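Local coordinates for protein RNA polymerase sigma-H factor (Fusobacterium nucleatum subsp. nucleatum, PDB 3MZY) that probably acts as a sigma-70-family initiation factor that binds DNA, brings RNA polymerase to specific start sites and is then released, at residues A[11-16]-A[38-43]; A[20-25]-A[30-35]; A[103-108]-A[153-158]; A[112-117]-A[149-154]; A[129-134]-A[139-144]. All blocks are in the same frame, centred on the assembly; numbering follows the deposited sequence.

Interaction 1: A[11-16]-A[38-43]; sequences GILGLL and RREMIS
E40 lays the root of its side chain over the backbone of G14, with E40 CG 3.3 Å from G14 CA and 3.4 Å from G14 N. With no side chain on G14, E40 CG can sit against the backbone, and the CA atoms of G14 and E40 come within 5.3 Å of each other. From that point the glutamate folds over: CG lies beside its own backbone N (chi1 -76°), and a second bend at chi2 (-51°) carries the carboxylate across the helix surface to L13. There the end of the leucine meets the flank of the acid group, L13 CD1 being 3.3 Å from E40 OE2. No hydrogen bond links the two segments. The charge is answered one turn further along the first helix, where E40 OE1 forms a salt bridge with K17. The methylene part of E40 therefore packs on glycine while its carboxylate is tied to the same helix that its CG covers. Within sigma-70 region 2 this joins helix 8-21 to helix 29-50. L13 also touches L95, and I12 and L16 rest on F102, both of helix 91-109; on the side away from 38-43, L15 packs against L118 and L121 of helix 112-121.

Interaction 2: A[20-25]-A[30-35]; sequences KFYDET and SSFAFL
The apolar contacts centre on F32, whose side chain runs past that of Y22 in the opposite direction, F32 CD2 lying 3.9 Å from Y22 CD1. The rings meet obliquely. Further out on the phenylalanine, F32 CE2 sits 3.9 Å from Y22 CA, and F32 CZ approaches F21 CB at 4.3 Å, covering the backbone between F21 and Y22. Y22 holds its CG anti to the backbone N (chi1 -180°), which sets its ring alongside F32; F29 adds an edge-to-face ring contact. The hydrogen bonds of the 20-25 side are local. D23 OD1 accepts from T25 N at 3.2 Å, an Asx turn, and T25 OG1 also reaches it; Y22 OH bonds to S27 O. The backbone atom E24 N lies over the centre of the tyrosine ring, 4.1 Å above its plane. Across the connection between helix 8-21 and helix 29-50 in sigma-70 region 2, cohesion between the two segments is thus entirely apolar, while these hydrogen bonds of the loop are made within it.

Interaction 3: A[103-108]-A[153-158]; sequences KKFSEN and EEWIKE
Two residues before F105, which lies on W155 across the contact, the carbonyl oxygen K103 O is gripped twice: by S106 OG at 3.0 Å and by E107 N at 2.9 Å. Both donors reach it from the same face of the carbonyl plane, the hydroxyl from above that plane. The bonds are internal to helix 91-109; what joins it to helix 138-159 is an offset aromatic stack at the surface of the bundle. The F105 ring lies over the five-membered ring of W155, the centroids 4.0 Å apart and the planes only 13° from parallel. The two side chains run past each other in opposite directions, and each therefore sets its own CB on the other's ring: W155 CB is 3.7 Å from the centroid of the F105 ring, and F105 CB 3.9 Å from that of the indole five-membered ring, both CH-pi contacts over a face. Matching torsions make this possible, with CG anti to the backbone N in F105 (chi1 162°) and in W155 (chi1 171°). F110 meets the phenylalanine with its ring steeply inclined, and E101 and F102 also touch the indole. Across the segments no hydrogen bond forms, and the nearest approach is between two ring carbons, F105 CD2 and W155 CD1, at 3.4 Å.

Interaction 4: A[112-117]-A[149-154]; sequences KFEKEV and RKKSEE
K151 NZ donates to E114 OE2 at 2.7 Å, a salt bridge that uses the syn lone pair of the carboxylate oxygen. A water closes the gap beside it, giving a hydrogen bond to E114 OE1 (2.6 Å) and accepting one from K151 NZ (3.1 Å). Both side chains are extended beyond CG; they cross at about a right angle and together span the distance between the backbones, whose nearest CA atoms, those of E114 and R149, are separated by 10.6 Å. The buried carboxylate has more partners outside the two segments. R147 NE makes a second salt bridge to OE2, and OE1 accepts from S111 N just ahead of helix 112-121, as the glutamate of a capping box does. Two cations and a helix start would be expected to favour the ionised form of E114. Within helix 138-159, R149 NE makes a separate salt bridge to E153 OE2 at 2.8 Å. Packing takes over where the helices draw closer: F113 rests on S140, I141 and T144, and V117 on T144. The joining of helix 112-121 to the long C-terminal helix by a salt bridge with a bridging water and by an apolar patch is consistent with region 4 of sigma-70 factors, in which a helix precedes the helix-turn-helix and packs on it.

Interaction 5: A[129-134]-A[139-144]; sequences EIATIL and KSIDNT
No flat group stands between I141 and its partners I130, A131 and L134; the aromatic rings lie around them, Y120 and Y125 against I130 and F113 against I141. The two segments look like the paired helices of a helix-turn-helix, as in region 4 of sigma-70 factors, with helix 138-159 in the place of the recognition helix. Their axes approach to 9.3 Å, and their directions differ by 114°. I141 is the one residue of 139-144 that touches the other segment. Its CG1 comes down on the backbone of A131, 3.8 Å from A131 CA, with the alanine methyl close by. The CG2 branch meets that of I130, CG2 to CG2 at 3.8 Å. With CG1 beside the backbone N (chi1 -65°) and a further bend at chi2, I141 CD1 lies between I130 CG2 (4.0 Å) and L134 CD1 (4.1 Å). All of this is apolar packing, and three of the four residues are buried. The start of the second helix carries a polar bond of its own, T144 OG1 donating to S140 O at 2.9 Å while T144 N reaches the same oxygen at 3.3 Å.

From the N terminus, the turn between helix 8-21 and helix 29-50 is closed first by interaction 2, and the same helix pair is closed again further out by interaction 1, which encloses it. Both are complete before interaction 3 opens. That contact spans the longest loop, from helix 91-109 to helix 138-159; interaction 4 lies within it, ending on the same stretch with E153 and E154 in common, and interaction 5 lies within interaction 4. None cross. The N-terminal and C-terminal halves meet where I12 touches K103, where Y22 packs on R149, and through a probable hydrogen bond from S30 to D142. Helix 138-159 thus gathers interactions 3, 4 and 5 along its length.

Interaction 1: A[11-16]-A[38-43]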
# COMPACT_ATOMS: atom_id res chain seq x y z
N GLY A 11 4.55 5.01 -2.77
CA GLY A 11 3.56 3.94 -2.96
C GLY A 11 3.08 3.33 -1.66
O GLY A 11 1.87 3.31 -1.38
N ILE A 12 4.04 2.87 -0.86
CA ILE A 12 3.78 2.32 0.45
C ILE A 12 3.04 3.31 1.33
O ILE A 12 2.07 2.94 1.99
CB ILE A 12 5.10 1.90 1.15
CG1 ILE A 12 5.85 0.88 0.28
CG2 ILE A 12 4.81 1.36 2.54
CD1 ILE A 12 7.13 0.34 0.90
N LEU A 13 3.51 4.56 1.37
CA LEU A 13 2.86 5.58 2.18
C LEU A 13 1.39 5.68 1.73
O LEU A 13 0.47 5.60 2.57
CB LEU A 13 3.54 6.94 2.00
CG LEU A 13 3.58 7.99 3.12
CD1 LEU A 13 3.42 9.39 2.50
CD2 LEU A 13 2.53 7.78 4.24
N GLY A 14 1.20 5.85 0.41
CA GLY A 14 -0.12 5.89 -0.22
C GLY A 14 -1.01 4.76 0.26
O GLY A 14 -2.16 4.99 0.62
N LEU A 15 -0.46 3.55 0.30
CA LEU A 15 -1.20 2.37 0.70
C LEU A 15 -1.59 2.41 2.18
O LEU A 15 -2.73 2.10 2.53
CB LEU A 15 -0.41 1.09 0.39
CG LEU A 15 -0.96 -0.25 0.93
CD1 LEU A 15 -2.25 -0.66 0.24
CD2 LEU A 15 0.06 -1.37 0.81
N LEU A 16 -0.62 2.75 3.04
CA LEU A 16 -0.83 2.91 4.47
C LEU A 16 -1.91 3.95 4.77
O LEU A 16 -2.67 3.80 5.73
CB LEU A 16 0.49 3.32 5.13
CG LEU A 16 1.29 2.34 5.98
CD1 LEU A 16 1.06 0.89 5.60
CD2 LEU A 16 2.77 2.70 5.90
N ARG A 38 -1.52 6.50 -6.22
CA ARG A 38 -1.07 7.37 -7.30
C ARG A 38 -1.01 8.83 -6.88
O ARG A 38 -0.19 9.58 -7.40
CB ARG A 38 -1.89 7.15 -8.57
CG ARG A 38 -1.69 5.74 -9.16
CD ARG A 38 -2.34 5.61 -10.53
NE ARG A 38 -1.69 6.41 -11.58
CZ ARG A 38 -0.61 6.03 -12.26
NH1 ARG A 38 -0.10 6.82 -13.20
NH2 ARG A 38 -0.03 4.86 -12.01
N ARG A 39 -1.83 9.24 -5.91
CA ARG A 39 -1.75 10.62 -5.40
C ARG A 39 -0.37 10.82 -4.75
O ARG A 39 0.30 11.80 -5.05
CB ARG A 39 -2.90 11.00 -4.44
N GLU A 40 0.05 9.86 -3.93
CA GLU A 40 1.37 9.91 -3.31
C GLU A 40 2.52 9.91 -4.31
O GLU A 40 3.49 10.63 -4.14
CB GLU A 40 1.59 8.77 -2.31
CG GLU A 40 0.91 8.94 -0.99
CD GLU A 40 1.16 10.28 -0.33
OE1 GLU A 40 0.17 10.87 0.16
OE2 GLU A 40 2.32 10.74 -0.28
N MSE A 41 2.42 9.09 -5.34
CA MSE A 41 3.45 9.08 -6.38
C MSE A 41 3.54 10.42 -7.09
O MSE A 41 4.63 10.95 -7.30
CB MSE A 41 3.19 7.99 -7.40
CG MSE A 41 3.43 6.59 -6.91
SE MSE A 41 2.50 5.29 -8.03
CE MSE A 41 3.27 5.69 -9.81
N ILE A 42 2.38 10.95 -7.47
CA ILE A 42 2.30 12.23 -8.17
C ILE A 42 2.74 13.43 -7.33
O ILE A 42 3.50 14.29 -7.81
CB ILE A 42 0.91 12.42 -8.76
CG1 ILE A 42 0.78 11.52 -9.99
CG2 ILE A 42 0.70 13.86 -9.17
CD1 ILE A 42 -0.52 10.91 -10.12
N SER A 43 2.27 13.48 -6.07
CA SER A 43 2.80 14.40 -5.06
C SER A 43 4.34 14.48 -5.05
O SER A 43 4.91 15.56 -4.99
CB SER A 43 2.35 13.98 -3.66
OG SER A 43 1.32 14.82 -3.15

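Interaction 2: A[20-25]-A[30-35]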
# COMPACT_ATOMS: atom_id res chain seq x y z
N LYS A 20 -5.58 3.32 6.47
CA LYS A 20 -5.94 4.08 7.65
C LYS A 20 -7.23 4.88 7.47
O LYS A 20 -7.96 5.12 8.43
CB LYS A 20 -4.80 5.02 8.05
N PHE A 21 -7.52 5.26 6.22
CA PHE A 21 -8.61 6.22 5.93
C PHE A 21 -9.82 5.67 5.17
O PHE A 21 -10.75 6.41 4.87
CB PHE A 21 -8.04 7.45 5.22
CG PHE A 21 -7.31 8.40 6.14
CD1 PHE A 21 -8.01 9.40 6.82
CD2 PHE A 21 -5.93 8.31 6.31
CE1 PHE A 21 -7.34 10.29 7.67
CE2 PHE A 21 -5.25 9.19 7.16
CZ PHE A 21 -5.96 10.18 7.84
N TYR A 22 -9.83 4.37 4.89
CA TYR A 22 -10.86 3.75 4.05
C TYR A 22 -12.30 3.84 4.59
O TYR A 22 -12.59 3.44 5.73
CB TYR A 22 -10.48 2.31 3.71
CG TYR A 22 -11.47 1.55 2.84
CD1 TYR A 22 -11.90 2.07 1.61
CD2 TYR A 22 -11.97 0.31 3.24
CE1 TYR A 22 -12.81 1.36 0.81
CE2 TYR A 22 -12.87 -0.40 2.45
CZ TYR A 22 -13.29 0.13 1.25
OH TYR A 22 -14.19 -0.60 0.48
N ASP A 23 -13.17 4.37 3.75
CA ASP A 23 -14.60 4.44 3.99
C ASP A 23 -15.23 3.30 3.20
O ASP A 23 -15.20 3.31 1.96
CB ASP A 23 -15.15 5.79 3.51
CG ASP A 23 -16.49 6.14 4.13
OD1 ASP A 23 -17.45 5.35 3.98
OD2 ASP A 23 -16.58 7.22 4.75
N GLU A 24 -15.78 2.32 3.93
CA GLU A 24 -16.35 1.12 3.32
C GLU A 24 -17.49 1.45 2.35
O GLU A 24 -17.67 0.78 1.33
CB GLU A 24 -16.84 0.15 4.41
N THR A 25 -18.25 2.49 2.69
CA THR A 25 -19.43 2.88 1.92
C THR A 25 -19.12 3.71 0.67
O THR A 25 -19.94 3.77 -0.26
CB THR A 25 -20.46 3.63 2.80
OG1 THR A 25 -19.83 4.78 3.39
CG2 THR A 25 -20.98 2.73 3.91
N SER A 30 -9.91 -1.69 -3.36
CA SER A 30 -8.99 -1.73 -4.50
C SER A 30 -8.87 -0.39 -5.20
O SER A 30 -7.76 0.07 -5.48
CB SER A 30 -9.40 -2.81 -5.50
OG SER A 30 -8.89 -4.08 -5.13
N SER A 31 -10.00 0.25 -5.48
CA SER A 31 -9.95 1.54 -6.16
C SER A 31 -9.52 2.67 -5.22
O SER A 31 -8.90 3.64 -5.65
CB SER A 31 -11.27 1.87 -6.86
OG SER A 31 -12.37 1.57 -6.03
N PHE A 32 -9.82 2.54 -3.93
CA PHE A 32 -9.38 3.57 -2.99
C PHE A 32 -7.86 3.52 -2.85
O PHE A 32 -7.19 4.56 -2.83
CB PHE A 32 -10.10 3.49 -1.63
CG PHE A 32 -9.73 4.63 -0.68
CD1 PHE A 32 -10.09 5.95 -0.98
CD2 PHE A 32 -9.00 4.38 0.49
CE1 PHE A 32 -9.75 7.01 -0.12
CE2 PHE A 32 -8.66 5.43 1.36
CZ PHE A 32 -9.03 6.75 1.05
N ALA A 33 -7.32 2.31 -2.79
CA ALA A 33 -5.89 2.13 -2.69
C ALA A 33 -5.18 2.70 -3.91
O ALA A 33 -4.17 3.42 -3.78
CB ALA A 33 -5.55 0.66 -2.50
N PHE A 34 -5.74 2.42 -5.09
CA PHE A 34 -5.19 2.85 -6.37
C PHE A 34 -5.14 4.38 -6.41
O PHE A 34 -4.11 4.97 -6.75
CB PHE A 34 -6.05 2.25 -7.50
CG PHE A 34 -5.74 2.77 -8.89
CD1 PHE A 34 -4.57 2.40 -9.56
CD2 PHE A 34 -6.66 3.60 -9.55
CE1 PHE A 34 -4.31 2.88 -10.88
CE2 PHE A 34 -6.41 4.07 -10.86
CZ PHE A 34 -5.24 3.72 -11.52
N LEU A 35 -6.23 5.01 -6.00
CA LEU A 35 -6.27 6.46 -5.83
C LEU A 35 -5.18 7.04 -4.90
O LEU A 35 -4.37 7.87 -5.35
CB LEU A 35 -7.67 6.90 -5.36
CG LEU A 35 -8.62 7.55 -6.37
CD1 LEU A 35 -8.87 9.01 -5.97
CD2 LEU A 35 -8.17 7.44 -7.87

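Interaction 3: A[103-108]-A[153-158]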
# COMPACT_ATOMS: atom_id res chain seq x y z
N LYS A 103 7.56 -2.49 5.38
CA LYS A 103 8.34 -3.29 4.43
C LYS A 103 8.76 -4.62 5.06
O LYS A 103 8.60 -5.69 4.45
CB LYS A 103 9.55 -2.51 3.94
CG LYS A 103 9.23 -1.46 2.92
CD LYS A 103 10.45 -1.12 2.07
CE LYS A 103 11.20 0.05 2.63
NZ LYS A 103 12.35 0.46 1.77
N LYS A 104 9.26 -4.55 6.30
CA LYS A 104 9.67 -5.74 7.04
C LYS A 104 8.48 -6.62 7.40
O LYS A 104 8.53 -7.84 7.23
CB LYS A 104 10.49 -5.36 8.29
N PHE A 105 7.41 -6.03 7.90
CA PHE A 105 6.24 -6.82 8.23
C PHE A 105 5.77 -7.62 6.99
O PHE A 105 5.55 -8.84 7.06
CB PHE A 105 5.11 -5.92 8.74
CG PHE A 105 3.75 -6.58 8.70
CD1 PHE A 105 2.81 -6.20 7.75
CD2 PHE A 105 3.44 -7.61 9.59
CE1 PHE A 105 1.55 -6.83 7.70
CE2 PHE A 105 2.19 -8.25 9.53
CZ PHE A 105 1.24 -7.85 8.58
N SER A 106 5.66 -6.93 5.86
CA SER A 106 5.21 -7.57 4.65
C SER A 106 6.20 -8.64 4.15
O SER A 106 5.79 -9.77 3.84
CB SER A 106 4.83 -6.53 3.59
OG SER A 106 5.96 -5.88 3.06
N GLU A 107 7.49 -8.30 4.11
CA GLU A 107 8.51 -9.28 3.71
C GLU A 107 8.43 -10.55 4.59
O GLU A 107 8.48 -11.68 4.09
CB GLU A 107 9.92 -8.67 3.75
CG GLU A 107 11.04 -9.57 3.21
CD GLU A 107 10.93 -9.86 1.70
OE1 GLU A 107 11.23 -11.02 1.29
OE2 GLU A 107 10.55 -8.94 0.93
N ASN A 108 8.26 -10.35 5.89
CA ASN A 108 8.23 -11.48 6.81
C ASN A 108 6.90 -12.19 7.00
O ASN A 108 6.87 -13.23 7.66
CB ASN A 108 8.76 -11.06 8.16
CG ASN A 108 10.17 -10.54 8.10
OD1 ASN A 108 10.99 -11.00 7.30
ND2 ASN A 108 10.46 -9.56 8.94
N GLU A 153 -4.01 -3.98 8.64
CA GLU A 153 -4.84 -3.41 9.72
C GLU A 153 -4.46 -3.99 11.06
O GLU A 153 -4.16 -3.26 11.99
CB GLU A 153 -6.33 -3.67 9.48
CG GLU A 153 -7.08 -2.50 8.88
CD GLU A 153 -8.54 -2.84 8.58
OE1 GLU A 153 -9.34 -2.94 9.53
OE2 GLU A 153 -8.88 -2.99 7.37
N GLU A 154 -4.48 -5.32 11.16
CA GLU A 154 -4.21 -6.00 12.42
C GLU A 154 -2.81 -5.65 12.92
O GLU A 154 -2.61 -5.43 14.12
CB GLU A 154 -4.41 -7.51 12.27
CG GLU A 154 -5.88 -7.90 12.02
CD GLU A 154 -6.06 -9.32 11.46
OE1 GLU A 154 -6.96 -10.04 11.96
OE2 GLU A 154 -5.32 -9.71 10.53
N TRP A 155 -1.87 -5.53 12.00
CA TRP A 155 -0.50 -5.18 12.34
C TRP A 155 -0.38 -3.75 12.89
O TRP A 155 0.30 -3.52 13.90
CB TRP A 155 0.42 -5.39 11.14
CG TRP A 155 1.78 -4.85 11.35
CD1 TRP A 155 2.79 -5.39 12.12
CD2 TRP A 155 2.32 -3.64 10.79
NE1 TRP A 155 3.91 -4.60 12.05
CE2 TRP A 155 3.66 -3.52 11.25
CE3 TRP A 155 1.81 -2.65 9.93
CZ2 TRP A 155 4.49 -2.45 10.88
CZ3 TRP A 155 2.63 -1.58 9.57
CH2 TRP A 155 3.96 -1.50 10.05
N ILE A 156 -1.05 -2.81 12.23
CA ILE A 156 -1.10 -1.42 12.68
C ILE A 156 -1.67 -1.30 14.08
O ILE A 156 -1.06 -0.65 14.92
CB ILE A 156 -1.90 -0.53 11.69
CG1 ILE A 156 -1.16 -0.42 10.35
CG2 ILE A 156 -2.16 0.89 12.27
CD1 ILE A 156 -2.02 0.12 9.21
N LYS A 157 -2.83 -1.92 14.34
CA LYS A 157 -3.49 -1.86 15.65
C LYS A 157 -2.60 -2.46 16.74
O LYS A 157 -2.49 -1.91 17.83
CB LYS A 157 -4.86 -2.55 15.63
N GLU A 158 -1.93 -3.57 16.42
CA GLU A 158 -0.98 -4.20 17.35
C GLU A 158 0.27 -3.36 17.60
O GLU A 158 0.75 -3.30 18.74
CB GLU A 158 -0.62 -5.60 16.87
CG GLU A 158 -1.82 -6.56 16.91
CD GLU A 158 -1.53 -7.95 16.34
OE1 GLU A 158 -0.60 -8.09 15.52
OE2 GLU A 158 -2.26 -8.90 16.72

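Interaction 4: A[112-117]-A[149-154]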
# COMPACT_ATOMS: atom_id res chain seq x y z
N LYS A 112 3.95 -15.51 -1.04
CA LYS A 112 4.55 -15.13 -2.32
C LYS A 112 3.54 -14.39 -3.23
O LYS A 112 3.87 -13.36 -3.82
CB LYS A 112 5.09 -16.37 -3.03
CG LYS A 112 5.93 -16.06 -4.24
CD LYS A 112 5.77 -17.14 -5.31
CE LYS A 112 6.82 -16.97 -6.38
NZ LYS A 112 6.46 -17.75 -7.58
N PHE A 113 2.31 -14.90 -3.31
CA PHE A 113 1.22 -14.26 -4.06
C PHE A 113 0.92 -12.84 -3.54
O PHE A 113 0.89 -11.88 -4.32
CB PHE A 113 -0.05 -15.15 -4.04
CG PHE A 113 -1.15 -14.70 -4.98
CD1 PHE A 113 -0.87 -13.96 -6.13
CD2 PHE A 113 -2.48 -15.06 -4.72
CE1 PHE A 113 -1.89 -13.55 -7.01
CE2 PHE A 113 -3.51 -14.68 -5.59
CZ PHE A 113 -3.22 -13.90 -6.75
N GLU A 114 0.74 -12.71 -2.24
CA GLU A 114 0.52 -11.41 -1.61
C GLU A 114 1.66 -10.42 -1.90
O GLU A 114 1.41 -9.24 -2.18
CB GLU A 114 0.31 -11.57 -0.11
CG GLU A 114 -1.05 -12.13 0.25
CD GLU A 114 -1.13 -12.68 1.68
OE1 GLU A 114 -0.07 -12.79 2.35
OE2 GLU A 114 -2.25 -13.02 2.13
N LYS A 115 2.90 -10.91 -1.88
CA LYS A 115 4.06 -10.09 -2.21
C LYS A 115 4.08 -9.66 -3.69
O LYS A 115 4.49 -8.54 -4.02
CB LYS A 115 5.36 -10.82 -1.89
CG LYS A 115 5.66 -10.92 -0.40
CD LYS A 115 6.74 -11.95 -0.20
CE LYS A 115 7.35 -11.85 1.13
NZ LYS A 115 8.25 -13.02 1.40
N GLU A 116 3.68 -10.58 -4.57
CA GLU A 116 3.67 -10.30 -6.01
C GLU A 116 2.66 -9.19 -6.30
O GLU A 116 2.95 -8.28 -7.06
CB GLU A 116 3.31 -11.55 -6.81
CG GLU A 116 4.43 -12.54 -7.02
CD GLU A 116 3.97 -13.82 -7.73
OE1 GLU A 116 4.73 -14.33 -8.59
OE2 GLU A 116 2.84 -14.31 -7.44
N VAL A 117 1.50 -9.27 -5.65
CA VAL A 117 0.44 -8.28 -5.79
C VAL A 117 0.87 -6.92 -5.22
O VAL A 117 0.70 -5.88 -5.86
CB VAL A 117 -0.89 -8.77 -5.15
CG1 VAL A 117 -1.89 -7.61 -4.97
CG2 VAL A 117 -1.52 -9.89 -6.01
N ARG A 149 -4.85 -5.73 3.09
CA ARG A 149 -5.54 -4.76 3.94
C ARG A 149 -5.80 -5.27 5.37
O ARG A 149 -5.35 -4.65 6.32
CB ARG A 149 -6.86 -4.33 3.30
CG ARG A 149 -7.67 -3.34 4.12
CD ARG A 149 -9.13 -3.34 3.74
NE ARG A 149 -9.97 -2.82 4.81
CZ ARG A 149 -11.30 -2.67 4.73
NH1 ARG A 149 -11.94 -3.00 3.61
NH2 ARG A 149 -11.98 -2.18 5.76
N LYS A 150 -6.53 -6.37 5.53
CA LYS A 150 -6.88 -6.88 6.85
C LYS A 150 -5.62 -7.23 7.66
O LYS A 150 -5.52 -6.85 8.83
CB LYS A 150 -7.84 -8.08 6.76
N LYS A 151 -4.65 -7.91 7.04
CA LYS A 151 -3.43 -8.30 7.74
C LYS A 151 -2.61 -7.09 8.13
O LYS A 151 -1.98 -7.08 9.20
CB LYS A 151 -2.59 -9.28 6.90
CG LYS A 151 -3.21 -10.68 6.85
CD LYS A 151 -2.56 -11.50 5.76
CE LYS A 151 -3.31 -12.82 5.59
NZ LYS A 151 -2.61 -13.73 4.66
N SER A 152 -2.64 -6.07 7.28
CA SER A 152 -1.96 -4.81 7.60
C SER A 152 -2.67 -4.05 8.71
O SER A 152 -2.00 -3.55 9.62
CB SER A 152 -1.79 -3.94 6.34
OG SER A 152 -0.93 -4.58 5.40
N GLU A 153 -4.01 -3.98 8.64
CA GLU A 153 -4.84 -3.41 9.72
C GLU A 153 -4.46 -3.99 11.06
O GLU A 153 -4.16 -3.26 11.99
CB GLU A 153 -6.33 -3.67 9.48
CG GLU A 153 -7.08 -2.50 8.88
CD GLU A 153 -8.54 -2.84 8.58
OE1 GLU A 153 -9.34 -2.94 9.53
OE2 GLU A 153 -8.88 -2.99 7.37
N GLU A 154 -4.48 -5.32 11.16
CA GLU A 154 -4.21 -6.00 12.42
C GLU A 154 -2.81 -5.65 12.92
O GLU A 154 -2.61 -5.43 14.12
CB GLU A 154 -4.41 -7.51 12.27
CG GLU A 154 -5.88 -7.90 12.02
CD GLU A 154 -6.06 -9.32 11.46
OE1 GLU A 154 -6.96 -10.04 11.96
OE2 GLU A 154 -5.32 -9.71 10.53
O HOH W 1 0.39 -14.27 4.43

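Interaction 5: A[129-134]-A[139-144]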
# COMPACT_ATOMS: atom_id res chain seq x y z
N GLU A 129 -5.06 -4.27 -13.89
CA GLU A 129 -3.76 -4.33 -14.53
C GLU A 129 -2.91 -5.40 -13.88
O GLU A 129 -2.12 -6.06 -14.56
CB GLU A 129 -3.07 -2.97 -14.50
CG GLU A 129 -3.73 -1.89 -15.35
CD GLU A 129 -3.12 -0.51 -15.16
OE1 GLU A 129 -2.57 -0.25 -14.06
OE2 GLU A 129 -3.18 0.32 -16.10
N ILE A 130 -3.10 -5.61 -12.58
CA ILE A 130 -2.34 -6.61 -11.83
C ILE A 130 -2.75 -8.03 -12.28
O ILE A 130 -1.89 -8.90 -12.47
CB ILE A 130 -2.47 -6.40 -10.28
CG1 ILE A 130 -1.82 -5.07 -9.87
CG2 ILE A 130 -1.86 -7.56 -9.49
CD1 ILE A 130 -2.18 -4.59 -8.46
N ALA A 131 -4.05 -8.25 -12.45
CA ALA A 131 -4.56 -9.49 -13.04
C ALA A 131 -3.86 -9.82 -14.36
O ALA A 131 -3.38 -10.94 -14.55
CB ALA A 131 -6.05 -9.41 -13.24
N THR A 132 -3.80 -8.85 -15.25
CA THR A 132 -3.17 -9.03 -16.54
C THR A 132 -1.69 -9.36 -16.36
O THR A 132 -1.18 -10.29 -16.96
CB THR A 132 -3.35 -7.76 -17.42
OG1 THR A 132 -4.75 -7.50 -17.55
CG2 THR A 132 -2.77 -7.94 -18.81
N ILE A 133 -1.01 -8.60 -15.50
CA ILE A 133 0.41 -8.82 -15.26
C ILE A 133 0.69 -10.24 -14.77
O ILE A 133 1.61 -10.91 -15.27
CB ILE A 133 0.95 -7.77 -14.27
CG1 ILE A 133 0.98 -6.39 -14.96
CG2 ILE A 133 2.35 -8.16 -13.71
CD1 ILE A 133 1.09 -5.22 -14.00
N LEU A 134 -0.09 -10.70 -13.79
CA LEU A 134 0.17 -12.00 -13.15
C LEU A 134 -0.57 -13.17 -13.79
O LEU A 134 -0.45 -14.31 -13.33
CB LEU A 134 -0.16 -11.93 -11.66
CG LEU A 134 0.61 -10.92 -10.81
CD1 LEU A 134 0.02 -10.83 -9.43
CD2 LEU A 134 2.12 -11.25 -10.77
N LYS A 139 -11.00 -11.53 -9.51
CA LYS A 139 -11.52 -11.81 -8.18
C LYS A 139 -10.38 -12.18 -7.26
O LYS A 139 -10.33 -11.77 -6.10
CB LYS A 139 -12.52 -12.95 -8.22
CG LYS A 139 -13.15 -13.30 -6.88
CD LYS A 139 -13.90 -14.62 -6.96
CE LYS A 139 -15.10 -14.64 -6.01
NZ LYS A 139 -16.34 -14.21 -6.71
N SER A 140 -9.47 -12.97 -7.79
CA SER A 140 -8.35 -13.46 -7.05
C SER A 140 -7.41 -12.32 -6.61
O SER A 140 -6.84 -12.38 -5.53
CB SER A 140 -7.62 -14.50 -7.89
OG SER A 140 -6.24 -14.37 -7.76
N ILE A 141 -7.27 -11.30 -7.45
CA ILE A 141 -6.40 -10.18 -7.14
C ILE A 141 -7.07 -9.31 -6.08
O ILE A 141 -6.45 -8.87 -5.12
CB ILE A 141 -6.06 -9.34 -8.42
CG1 ILE A 141 -5.23 -10.17 -9.41
CG2 ILE A 141 -5.34 -8.02 -8.06
CD1 ILE A 141 -4.01 -10.82 -8.83
N ASP A 142 -8.36 -9.07 -6.29
CA ASP A 142 -9.15 -8.27 -5.40
C ASP A 142 -9.13 -8.83 -3.98
O ASP A 142 -8.99 -8.08 -3.02
CB ASP A 142 -10.58 -8.21 -5.91
CG ASP A 142 -11.43 -7.28 -5.11
OD1 ASP A 142 -11.25 -6.05 -5.24
OD2 ASP A 142 -12.29 -7.78 -4.35
N ASN A 143 -9.25 -10.14 -3.87
CA ASN A 143 -9.24 -10.83 -2.59
C ASN A 143 -7.88 -10.77 -1.90
O ASN A 143 -7.80 -10.78 -0.66
CB ASN A 143 -9.68 -12.28 -2.77
CG ASN A 143 -11.17 -12.42 -3.03
OD1 ASN A 143 -11.96 -11.53 -2.73
ND2 ASN A 143 -11.55 -13.57 -3.59
N THR A 144 -6.83 -10.74 -2.72
CA THR A 144 -5.45 -10.63 -2.24
C THR A 144 -5.18 -9.22 -1.67
O THR A 144 -4.63 -9.09 -0.58
CB THR A 144 -4.45 -10.96 -3.36
OG1 THR A 144 -4.60 -12.33 -3.71
CG2 THR A 144 -2.99 -10.71 -2.91